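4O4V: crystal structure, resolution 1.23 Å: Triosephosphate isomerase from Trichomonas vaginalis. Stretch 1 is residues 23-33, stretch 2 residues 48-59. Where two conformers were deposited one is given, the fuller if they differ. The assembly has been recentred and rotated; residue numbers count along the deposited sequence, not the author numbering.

Stretch 1 23-33: LIEMLNGAKVE
Stretch 2, residues 48-59: PTLQQKLRKDWK

Two helix ends that run roughly alongside each other can be joined by apolar knobs along their length and by hydrogen bonds from polar side chains to the neighbouring backbone, with one backbone N-H donating back to a side chain; triosephosphate isomerase from Trichomonas vaginalis offers a compact example. Helices 23-28 and 48-53 point nearly the same way (28° between directions, crossing angle -28°), with axes 10.7 Å apart at closest approach. The register sets Ile24 CA 6.0 Å from Leu54 CA and Asn28 CA 5.5 Å from Arg55 CA.

The principal knob is Ile24 (chi1 m, chi2 t), its CB directed toward the second stretch. Ile24 fills a hollow walled by Thr49, Leu50, Lys53 and Leu54: Ile24 CD1 lies 3.8 Å from Thr49 CG2, CG1 3.6 Å from Leu50 CD1, and CG2 3.7 Å from Lys53 O. Leu50 and Leu54, both t,p, start sideways but bring their ends nearer. Leu27 (m,t) adds a second bump, CD1 4.2 Å from Leu54 CD1 and CB 3.9 Å from Trp58 CZ3.

At Leu54 (-73/140) the chain leaves helical geometry, and Asn28 (chi1 -76°) spans the break: ND2 donates to Lys53 O at 3.0 Å, while OD1 accepts from Arg55 N at 2.9 Å.

Arg55 (p,t,m; phi/psi -41/132) then opens a type I turn to Trp58, closed by Trp58 N to Arg55 O at 3.2 Å. The Arg55 side chain reaches two carbonyls of the first stretch, one in the last turn of its helix and one in the loop after it: Arg55 NH1 donates to Leu27 O at 3.0 Å and to Ala30 O at 2.9 Å, both at the guanidinium edge. Asp57 (chi1 p) meets the same guanidinium in a salt bridge, Arg55 NE to Asp57 OD1 and Arg55 NH2 to Asp57 OD2, each 2.9 Å. One water accepts from Arg55 NH2 and Val32 N, both 2.9 Å, and donates to Ala30 O. Val32 (t) sets CG2 at the Trp58 ring edge, 3.8 Å from CZ2.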

# COMPACT_ATOMS: atom_id res chain seq x y z
N LEU A 23 -1.96 -18.79 -11.52
CA LEU A 23 -2.49 -19.26 -10.24
C LEU A 23 -4.01 -19.27 -10.28
O LEU A 23 -4.65 -20.22 -9.81
CB LEU A 23 -1.99 -18.35 -9.13
CG LEU A 23 -2.44 -18.65 -7.70
CD1 LEU A 23 -2.28 -20.10 -7.35
CD2 LEU A 23 -1.62 -17.78 -6.77
N ILE A 24 -4.61 -18.23 -10.82
CA ILE A 24 -6.06 -18.17 -10.94
C ILE A 24 -6.60 -19.32 -11.79
O ILE A 24 -7.61 -19.94 -11.45
CB ILE A 24 -6.50 -16.83 -11.52
CG1 ILE A 24 -6.22 -15.71 -10.52
CG2 ILE A 24 -7.99 -16.83 -11.89
CD1 ILE A 24 -6.18 -14.30 -11.17
N GLU A 25 -5.95 -19.61 -12.90
CA GLU A 25 -6.39 -20.74 -13.73
C GLU A 25 -6.40 -22.04 -12.94
O GLU A 25 -7.35 -22.84 -13.06
CB GLU A 25 -5.49 -20.86 -14.95
N MET A 26 -5.40 -22.27 -12.10
CA MET A 26 -5.34 -23.49 -11.29
C MET A 26 -6.44 -23.53 -10.25
O MET A 26 -7.06 -24.56 -10.02
CB MET A 26 -3.97 -23.61 -10.64
CG MET A 26 -3.79 -24.83 -9.71
SD MET A 26 -4.47 -24.72 -8.02
CE MET A 26 -3.35 -23.58 -7.25
N LEU A 27 -6.70 -22.41 -9.62
CA LEU A 27 -7.78 -22.34 -8.65
C LEU A 27 -9.13 -22.58 -9.32
O LEU A 27 -10.02 -23.21 -8.73
CB LEU A 27 -7.80 -20.98 -7.95
CG LEU A 27 -6.56 -20.63 -7.12
CD1 LEU A 27 -6.62 -19.24 -6.58
CD2 LEU A 27 -6.36 -21.63 -5.98
N ASN A 28 -9.33 -22.05 -10.52
CA ASN A 28 -10.61 -22.19 -11.19
C ASN A 28 -10.96 -23.61 -11.57
O ASN A 28 -12.14 -23.92 -11.73
CB ASN A 28 -10.60 -21.31 -12.43
CG ASN A 28 -10.76 -19.85 -12.10
OD1 ASN A 28 -11.00 -19.48 -10.95
ND2 ASN A 28 -10.63 -19.02 -13.09
N GLY A 29 -10.00 -24.49 -11.71
CA GLY A 29 -10.25 -25.89 -12.03
C GLY A 29 -10.32 -26.80 -10.81
O GLY A 29 -10.50 -28.02 -10.97
N ALA A 30 -10.20 -26.25 -9.62
CA ALA A 30 -10.15 -27.07 -8.39
C ALA A 30 -11.52 -27.58 -7.98
O ALA A 30 -12.50 -26.87 -8.04
CB ALA A 30 -9.56 -26.25 -7.27
N LYS A 31 -11.58 -28.85 -7.62
CA LYS A 31 -12.81 -29.47 -7.17
C LYS A 31 -12.94 -29.33 -5.66
O LYS A 31 -12.21 -29.96 -4.90
CB LYS A 31 -12.86 -30.92 -7.62
N VAL A 32 -13.87 -28.50 -5.24
CA VAL A 32 -14.14 -28.25 -3.81
C VAL A 32 -15.14 -29.29 -3.31
O VAL A 32 -16.14 -29.58 -3.97
CB VAL A 32 -14.71 -26.83 -3.63
CG1 VAL A 32 -15.12 -26.58 -2.17
CG2 VAL A 32 -13.71 -25.78 -4.10
N GLU A 33 -14.83 -29.86 -2.16
CA GLU A 33 -15.67 -30.82 -1.48
C GLU A 33 -16.27 -30.17 -0.25
O GLU A 33 -15.67 -29.26 0.34
CB GLU A 33 -14.80 -32.00 -1.02
CG GLU A 33 -14.12 -32.78 -2.15
CD GLU A 33 -15.09 -33.43 -3.11
OE1 GLU A 33 -16.27 -33.62 -2.75
OE2 GLU A 33 -14.68 -33.75 -4.25
N PRO A 48 -7.70 -6.19 -9.67
CA PRO A 48 -8.60 -6.17 -10.83
C PRO A 48 -8.62 -7.47 -11.62
O PRO A 48 -9.67 -7.95 -12.02
CB PRO A 48 -8.13 -4.96 -11.63
CG PRO A 48 -7.52 -4.06 -10.60
CD PRO A 48 -6.80 -5.02 -9.67
N THR A 49 -7.43 -8.00 -11.91
CA THR A 49 -7.24 -9.28 -12.59
C THR A 49 -8.04 -10.35 -11.88
O THR A 49 -8.79 -11.12 -12.48
CB THR A 49 -5.76 -9.72 -12.58
OG1 THR A 49 -4.99 -8.81 -13.35
CG2 THR A 49 -5.58 -11.09 -13.19
N LEU A 50 -7.82 -10.40 -10.57
CA LEU A 50 -8.37 -11.46 -9.75
C LEU A 50 -9.91 -11.39 -9.72
O LEU A 50 -10.59 -12.39 -9.85
CB LEU A 50 -7.74 -11.41 -8.35
CG LEU A 50 -8.10 -12.50 -7.33
CD1 LEU A 50 -7.71 -13.86 -7.81
CD2 LEU A 50 -7.46 -12.22 -6.02
N GLN A 51 -10.45 -10.19 -9.58
CA GLN A 51 -11.86 -9.97 -9.59
C GLN A 51 -12.47 -10.35 -10.93
O GLN A 51 -13.56 -10.96 -10.97
CB GLN A 51 -12.20 -8.53 -9.20
CG GLN A 51 -13.70 -8.22 -9.18
CD GLN A 51 -14.45 -8.91 -8.06
OE1 GLN A 51 -13.87 -9.42 -7.11
NE2 GLN A 51 -15.77 -8.94 -8.17
N GLN A 52 -11.82 -10.00 -12.04
CA GLN A 52 -12.30 -10.36 -13.36
C GLN A 52 -12.29 -11.86 -13.60
O GLN A 52 -13.27 -12.41 -14.16
CB GLN A 52 -11.43 -9.66 -14.40
N LYS A 53 -11.24 -12.56 -13.19
CA LYS A 53 -10.99 -13.92 -13.65
C LYS A 53 -11.27 -15.03 -12.65
O LYS A 53 -11.45 -16.17 -13.07
CB LYS A 53 -9.56 -14.03 -14.12
CG LYS A 53 -9.27 -13.16 -15.32
CD LYS A 53 -7.81 -13.27 -15.78
CE LYS A 53 -7.55 -12.43 -17.04
NZ LYS A 53 -7.66 -10.97 -16.81
N LEU A 54 -11.31 -14.75 -11.36
CA LEU A 54 -11.50 -15.81 -10.37
C LEU A 54 -12.93 -16.32 -10.39
O LEU A 54 -13.90 -15.55 -10.52
CB LEU A 54 -11.17 -15.28 -8.97
CG LEU A 54 -11.22 -16.34 -7.87
CD1 LEU A 54 -10.10 -17.39 -8.06
CD2 LEU A 54 -11.10 -15.64 -6.51
N ARG A 55 -13.06 -17.63 -10.25
CA ARG A 55 -14.33 -18.30 -10.08
C ARG A 55 -15.26 -17.53 -9.16
O ARG A 55 -14.88 -17.13 -8.06
CB ARG A 55 -14.09 -19.73 -9.59
CG ARG A 55 -13.29 -19.83 -8.27
CD ARG A 55 -12.83 -21.21 -7.98
NE ARG A 55 -13.96 -22.06 -7.67
CZ ARG A 55 -13.91 -23.37 -7.64
NH1 ARG A 55 -12.78 -24.00 -7.88
NH2 ARG A 55 -14.99 -24.06 -7.30
N LYS A 56 -16.51 -17.35 -9.59
CA LYS A 56 -17.43 -16.46 -8.91
C LYS A 56 -18.06 -17.05 -7.65
O LYS A 56 -18.73 -16.31 -6.91
CB LYS A 56 -18.54 -16.02 -9.87
N ASP A 57 -17.87 -18.34 -7.41
CA ASP A 57 -18.29 -18.92 -6.15
C ASP A 57 -17.32 -18.63 -4.98
O ASP A 57 -17.62 -18.96 -3.84
CB ASP A 57 -18.55 -20.43 -6.28
CG ASP A 57 -17.35 -21.24 -6.75
OD1 ASP A 57 -16.51 -20.73 -7.51
OD2 ASP A 57 -17.24 -22.42 -6.36
N TRP A 58 -16.16 -18.06 -5.28
CA TRP A 58 -15.22 -17.57 -4.27
C TRP A 58 -15.23 -16.06 -4.32
O TRP A 58 -15.77 -15.45 -5.27
CB TRP A 58 -13.84 -18.10 -4.57
CG TRP A 58 -13.66 -19.58 -4.45
CD1 TRP A 58 -14.62 -20.53 -4.19
CD2 TRP A 58 -12.42 -20.29 -4.53
NE1 TRP A 58 -14.04 -21.78 -4.14
CE2 TRP A 58 -12.68 -21.66 -4.34
CE3 TRP A 58 -11.12 -19.88 -4.76
CZ2 TRP A 58 -11.67 -22.61 -4.38
CZ3 TRP A 58 -10.12 -20.81 -4.80
CH2 TRP A 58 -10.38 -22.16 -4.61
N LYS A 59 -14.65 -15.42 -3.33
CA LYS A 59 -14.58 -13.96 -3.28
C LYS A 59 -13.15 -13.47 -3.15
O LYS A 59 -12.29 -14.15 -2.59
CB LYS A 59 -15.42 -13.43 -2.12
CG LYS A 59 -16.92 -13.62 -2.30
CD LYS A 59 -17.48 -12.79 -3.40
CE LYS A 59 -19.01 -12.92 -3.42
NZ LYS A 59 -19.63 -12.13 -4.51
O HOH W 1 -15.58 -26.92 -7.02